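Local atomic coordinates of BAT-2 beta-lactamase (Bacillus atrophaeus, PDB entry 6W5G), a protein that hydrolyses the beta-lactam ring of antibiotics as a class D beta-lactamase, and so probably helps its Bacillus host resist them. Residues D139-K142 / D143-R147; L37-D40 / E41-D45. All coordinates share one frame; numbering follows the deposited sequence.

How the contacts relate
Contact 2 comes first along the chain. It is a short turn at 37-45 leading into strand 48-54 of the six-stranded antiparallel sheet, and it packs against helix 248-261. Contact 1 follows within the helical part of the chain, as two successive turns of helix 138-147. The two lie on opposite sides of the chain's centre, their own centres about 37 Å apart and their nearest atoms about 25 Å apart, and they share no helix or strand. Both belong to the same transpeptidase-like domain. One lies beside the sheet and the helix packed on it, the other in the helical part; contact 1 leans on helix 81-88, which begins just after the carboxylated Lys79.

Contact 1: D139-K142 / D143-R147; sequences DRMK and DWLHR
Asp143 and Lys142 sit at the junction of two successive turns of helix 138-147, each reaching across it through the main chain. Asp143 N donates to Asp139 O at 3.0 Å, and three residues on His146 N donates to Lys142 O, also at 3.0 Å. Trp144 N to Arg140 O and Leu145 N to Met141 O lie between them, giving four consecutive i to i+4 bonds, the signature of an alpha-helix.

The side chains then sort by face. CB of Asp143 rests 3.5 Å from Asp139 O, while its carboxylate leads outward, as suits a charged residue on an exposed face. Lys142 is exposed too: CG stands anti to the backbone N (chi1 -175°), and the chain, bent once at chi2, sends NZ to Glu153 O. His146, one turn later, gives ND1 to the carboxylate of the same residue, so Lys142 and His146 both hold Glu153 of the following loop, one by its backbone and one by its carboxylate.

Met141 faces the interior, where a flexible apolar chain suits a buried place among Asn82, Ala133, Ile136 and Phe162. Its CG meets Leu145 CD1 at 4.3 Å, a loose touch between successive turns. Leu145 keeps CG beside its own backbone N (chi1 -67°), which lays that carbon 3.4 Å from Met141 O. The indole of Trp144 brings CD1 to 3.3 Å from Arg140 O, the oxygen lying at the ring's edge, near its plane.

Around this, Met141, Trp144 and Leu145 all pack on helix 81-88, the latter two on Ile85. Trp144 stacks with Phe189, and the guanidinium of Arg140 takes the carbonyls of Asp135 and Ile136 where helix 126-136 ends, tying helix 138-147 to its predecessor.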
loop_
_atom_site.group_PDB
_atom_site.type_symbol
_atom_site.label_atom_id
_atom_site.label_comp_id
_atom_site.label_asym_id
_atom_site.label_seq_id
_atom_site.Cartn_x
_atom_site.Cartn_y
_atom_site.Cartn_z
ATOM N N ASP A 139 -12.114 -13.933 -13.148
ATOM C CA ASP A 139 -11.222 -14.301 -14.249
ATOM C C ASP A 139 -10.193 -13.208 -14.510
ATOM O O ASP A 139 -8.990 -13.480 -14.613
ATOM C CB ASP A 139 -12.017 -14.596 -15.523
ATOM C CG ASP A 139 -12.832 -15.864 -15.429
ATOM O OD1 ASP A 139 -12.522 -16.725 -14.578
ATOM O OD2 ASP A 139 -13.780 -16.007 -16.232
ATOM N N ARG A 140 -10.646 -11.959 -14.607
ATOM C CA ARG A 140 -9.719 -10.864 -14.872
ATOM C C ARG A 140 -8.805 -10.602 -13.679
ATOM O O ARG A 140 -7.623 -10.284 -13.857
ATOM C CB ARG A 140 -10.486 -9.603 -15.267
ATOM C CG ARG A 140 -11.121 -9.694 -16.637
ATOM C CD ARG A 140 -11.589 -8.336 -17.135
ATOM N NE ARG A 140 -12.678 -7.794 -16.325
ATOM C CZ ARG A 140 -13.469 -6.794 -16.707
ATOM N NH1 ARG A 140 -14.433 -6.362 -15.904
ATOM N NH2 ARG A 140 -13.296 -6.219 -17.893
ATOM N N MET A 141 -9.334 -10.715 -12.460
ATOM C CA MET A 141 -8.501 -10.507 -11.278
ATOM C C MET A 141 -7.376 -11.531 -11.209
ATOM O O MET A 141 -6.217 -11.181 -10.955
ATOM C CB MET A 141 -9.351 -10.550 -10.009
ATOM C CG MET A 141 -8.584 -10.154 -8.759
ATOM S SD MET A 141 -8.260 -8.370 -8.684
ATOM C CE MET A 141 -9.859 -7.810 -8.103
ATOM N N LYS A 142 -7.706 -12.811 -11.423
ATOM C CA LYS A 142 -6.692 -13.862 -11.433
ATOM C C LYS A 142 -5.652 -13.618 -12.519
ATOM O O LYS A 142 -4.443 -13.749 -12.279
ATOM C CB LYS A 142 -7.363 -15.222 -11.636
ATOM C CG LYS A 142 -6.409 -16.401 -11.532
ATOM C CD LYS A 142 -5.898 -16.575 -10.104
ATOM C CE LYS A 142 -5.232 -17.927 -9.919
ATOM N NZ LYS A 142 -4.697 -18.124 -8.539
ATOM N N ASP A 143 -6.104 -13.282 -13.732
ATOM C CA ASP A 143 -5.173 -13.025 -14.828
ATOM C C ASP A 143 -4.211 -11.899 -14.467
ATOM O O ASP A 143 -2.992 -12.024 -14.647
ATOM C CB ASP A 143 -5.952 -12.705 -16.111
ATOM C CG ASP A 143 -5.044 -12.373 -17.300
ATOM O OD1 ASP A 143 -4.019 -13.055 -17.493
ATOM O OD2 ASP A 143 -5.378 -11.445 -18.069
ATOM N N TRP A 144 -4.736 -10.801 -13.916
ATOM C CA TRP A 144 -3.879 -9.660 -13.618
ATOM C C TRP A 144 -2.919 -9.945 -12.469
ATOM O O TRP A 144 -1.751 -9.543 -12.528
ATOM C CB TRP A 144 -4.726 -8.411 -13.367
ATOM C CG TRP A 144 -5.053 -7.708 -14.646
ATOM C CD1 TRP A 144 -6.251 -7.722 -15.319
ATOM C CD2 TRP A 144 -4.161 -6.915 -15.434
ATOM N NE1 TRP A 144 -6.150 -6.978 -16.467
ATOM C CE2 TRP A 144 -4.881 -6.467 -16.560
ATOM C CE3 TRP A 144 -2.822 -6.536 -15.296
ATOM C CZ2 TRP A 144 -4.306 -5.658 -17.548
ATOM C CZ3 TRP A 144 -2.248 -5.730 -16.283
ATOM C CH2 TRP A 144 -2.994 -5.299 -17.390
ATOM N N LEU A 145 -3.377 -10.639 -11.418
ATOM C CA LEU A 145 -2.465 -10.933 -10.316
ATOM C C LEU A 145 -1.379 -11.906 -10.749
ATOM O O LEU A 145 -0.263 -11.862 -10.226
ATOM C CB LEU A 145 -3.219 -11.470 -9.094
ATOM C CG LEU A 145 -4.145 -10.452 -8.407
ATOM C CD1 LEU A 145 -4.709 -10.983 -7.091
ATOM C CD2 LEU A 145 -3.453 -9.108 -8.181
ATOM N N HIS A 146 -1.685 -12.786 -11.697
ATOM C CA HIS A 146 -0.641 -13.640 -12.244
ATOM C C HIS A 146 0.321 -12.827 -13.092
ATOM O O HIS A 146 1.539 -13.032 -13.035
ATOM C CB HIS A 146 -1.262 -14.757 -13.082
ATOM C CG HIS A 146 -0.271 -15.777 -13.550
ATOM N ND1 HIS A 146 0.459 -16.555 -12.676
ATOM C CD2 HIS A 146 0.123 -16.137 -14.794
ATOM C CE1 HIS A 146 1.256 -17.354 -13.364
ATOM N NE2 HIS A 146 1.070 -17.121 -14.651
ATOM N N ARG A 147 -0.211 -11.900 -13.889
ATOM C CA ARG A 147 0.634 -11.111 -14.772
ATOM C C ARG A 147 1.626 -10.265 -13.984
ATOM O O ARG A 147 2.779 -10.095 -14.404
ATOM C CB ARG A 147 -0.240 -10.239 -15.658
ATOM C CG ARG A 147 0.472 -9.688 -16.827
ATOM C CD ARG A 147 -0.528 -9.180 -17.825
ATOM N NE ARG A 147 0.143 -8.481 -18.897
ATOM C CZ ARG A 147 -0.485 -7.671 -19.735
ATOM N NH1 ARG A 147 -1.791 -7.492 -19.607
ATOM N NH2 ARG A 147 0.186 -7.064 -20.698
#

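Contact 2: L37-D40 / E41-D45; sequences LNVD and EFFKD
Val39 O accepts from Phe42 N at 2.9 Å, and one residue on Asp40 O accepts from Phe43 N at 3.1 Å: two consecutive i to i+3 bonds that wind a short 3-10 turn. Both donors stand well above the carbonyl planes, which goes with the tight winding. Asn38, whose short amide side chain can mimic a peptide carbonyl, leads in by accepting Asp40 N on OD1 at 3.0 Å. A water donates to Asn38 OD1 and to Glu41 OE1, at 2.7 Å each, joining two oxygens that could not bond directly. CG of Glu41 lies between the backbone N and the carbonyl carbon (chi1 68°), and a bend at chi2 folds OE1 back to 3.4 Å from Asp40 N. Glu41 OE2 forms a salt bridge with Lys261, which also holds Asn38 O. At the far end, the flexible chain of Lys44 curls back so that NZ meets a lone pair of Glu41 O.

Val39 and Phe43 are buried side by side, CG2 of the valine 3.8 Å from CE2 of the ring, whose edge also receives Val39 O. Phe42, partly exposed, carries Glu41 CG over the centre of one face and rests on helix 248-261. Phe43 stacks with Tyr63. An Asx turn running into a 3-10 turn thus packs its apolar side chains on strands 48-54 and 59-63 and on helix 248-261, in keeping with the serine beta-lactamase fold, where N- and C-terminal elements pack together on the sheet.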
loop_
_atom_site.group_PDB
_atom_site.type_symbol
_atom_site.label_atom_id
_atom_site.label_comp_id
_atom_site.label_asym_id
_atom_site.label_seq_id
_atom_site.Cartn_x
_atom_site.Cartn_y
_atom_site.Cartn_z
ATOM N N LEU A 37 21.524 2.621 8.297
ATOM C CA LEU A 37 20.327 2.919 9.070
ATOM C C LEU A 37 20.284 2.102 10.353
ATOM O O LEU A 37 20.815 0.990 10.433
ATOM C CB LEU A 37 19.072 2.598 8.257
ATOM C CG LEU A 37 18.261 3.790 7.755
ATOM C CD1 LEU A 37 19.074 4.673 6.821
ATOM C CD2 LEU A 37 16.970 3.300 7.102
ATOM N N ASN A 38 19.648 2.674 11.372
ATOM C CA ASN A 38 19.242 1.909 12.538
ATOM C C ASN A 38 17.882 2.407 12.988
ATOM O O ASN A 38 17.687 3.609 13.199
ATOM C CB ASN A 38 20.240 1.992 13.691
ATOM C CG ASN A 38 19.940 0.964 14.770
ATOM O OD1 ASN A 38 19.000 1.128 15.543
ATOM N ND2 ASN A 38 20.730 -0.110 14.816
ATOM N N VAL A 39 16.944 1.479 13.116
ATOM C CA VAL A 39 15.570 1.803 13.458
ATOM C C VAL A 39 15.119 1.066 14.716
ATOM O O VAL A 39 13.930 1.000 14.996
ATOM C CB VAL A 39 14.619 1.562 12.268
ATOM C CG1 VAL A 39 15.064 2.370 11.044
ATOM C CG2 VAL A 39 14.551 0.069 11.933
ATOM N N ASP A 40 16.079 0.521 15.477
ATOM C CA ASP A 40 15.762 -0.296 16.647
ATOM C C ASP A 40 14.820 0.423 17.598
ATOM O O ASP A 40 13.907 -0.191 18.165
ATOM C CB ASP A 40 17.048 -0.644 17.403
ATOM C CG ASP A 40 17.917 -1.656 16.673
ATOM O OD1 ASP A 40 17.490 -2.199 15.637
ATOM O OD2 ASP A 40 19.042 -1.911 17.158
ATOM N N GLU A 41 15.041 1.725 17.805
ATOM C CA GLU A 41 14.241 2.462 18.774
ATOM C C GLU A 41 12.761 2.479 18.422
ATOM O O GLU A 41 11.925 2.617 19.321
ATOM C CB GLU A 41 14.780 3.888 18.961
ATOM C CG GLU A 41 14.635 4.820 17.751
ATOM C CD GLU A 41 15.851 4.802 16.825
ATOM O OE1 GLU A 41 16.377 3.702 16.541
ATOM O OE2 GLU A 41 16.284 5.891 16.387
ATOM N N PHE A 42 12.409 2.321 17.150
ATOM C CA PHE A 42 11.007 2.409 16.767
ATOM C C PHE A 42 10.282 1.077 16.832
ATOM O O PHE A 42 9.057 1.047 16.673
ATOM C CB PHE A 42 10.871 3.061 15.390
ATOM C CG PHE A 42 11.486 4.421 15.329
ATOM C CD1 PHE A 42 10.933 5.471 16.053
ATOM C CD2 PHE A 42 12.634 4.654 14.584
ATOM C CE1 PHE A 42 11.498 6.728 16.017
ATOM C CE2 PHE A 42 13.198 5.910 14.542
ATOM C CZ PHE A 42 12.630 6.950 15.259
ATOM N N PHE A 43 11.000 -0.014 17.093
ATOM C CA PHE A 43 10.397 -1.339 17.172
ATOM C C PHE A 43 10.517 -1.954 18.560
ATOM O O PHE A 43 10.321 -3.161 18.715
ATOM C CB PHE A 43 10.964 -2.259 16.092
ATOM C CG PHE A 43 10.518 -1.903 14.701
ATOM C CD1 PHE A 43 9.339 -2.428 14.183
ATOM C CD2 PHE A 43 11.267 -1.043 13.913
ATOM C CE1 PHE A 43 8.918 -2.108 12.895
ATOM C CE2 PHE A 43 10.857 -0.719 12.627
ATOM C CZ PHE A 43 9.676 -1.252 12.116
ATOM N N LYS A 44 10.829 -1.151 19.573
ATOM C CA LYS A 44 10.886 -1.677 20.931
ATOM C C LYS A 44 9.509 -2.174 21.363
ATOM O O LYS A 44 8.501 -1.484 21.194
ATOM C CB LYS A 44 11.388 -0.601 21.892
ATOM C CG LYS A 44 12.747 -0.018 21.536
ATOM C CD LYS A 44 13.211 0.953 22.617
ATOM C CE LYS A 44 13.186 2.396 22.145
ATOM N NZ LYS A 44 11.829 2.991 22.219
ATOM N N ASP A 45 9.469 -3.389 21.908
ATOM C CA ASP A 45 8.233 -4.052 22.335
ATOM C C ASP A 45 7.280 -4.324 21.181
ATOM O O ASP A 45 6.089 -4.555 21.405
ATOM C CB ASP A 45 7.504 -3.293 23.454
ATOM C CG ASP A 45 8.426 -2.886 24.574
ATOM O OD1 ASP A 45 9.267 -3.721 24.976
ATOM O OD2 ASP A 45 8.302 -1.739 25.059
HETATM O O HOH W 1 19.012 3.530 16.765
#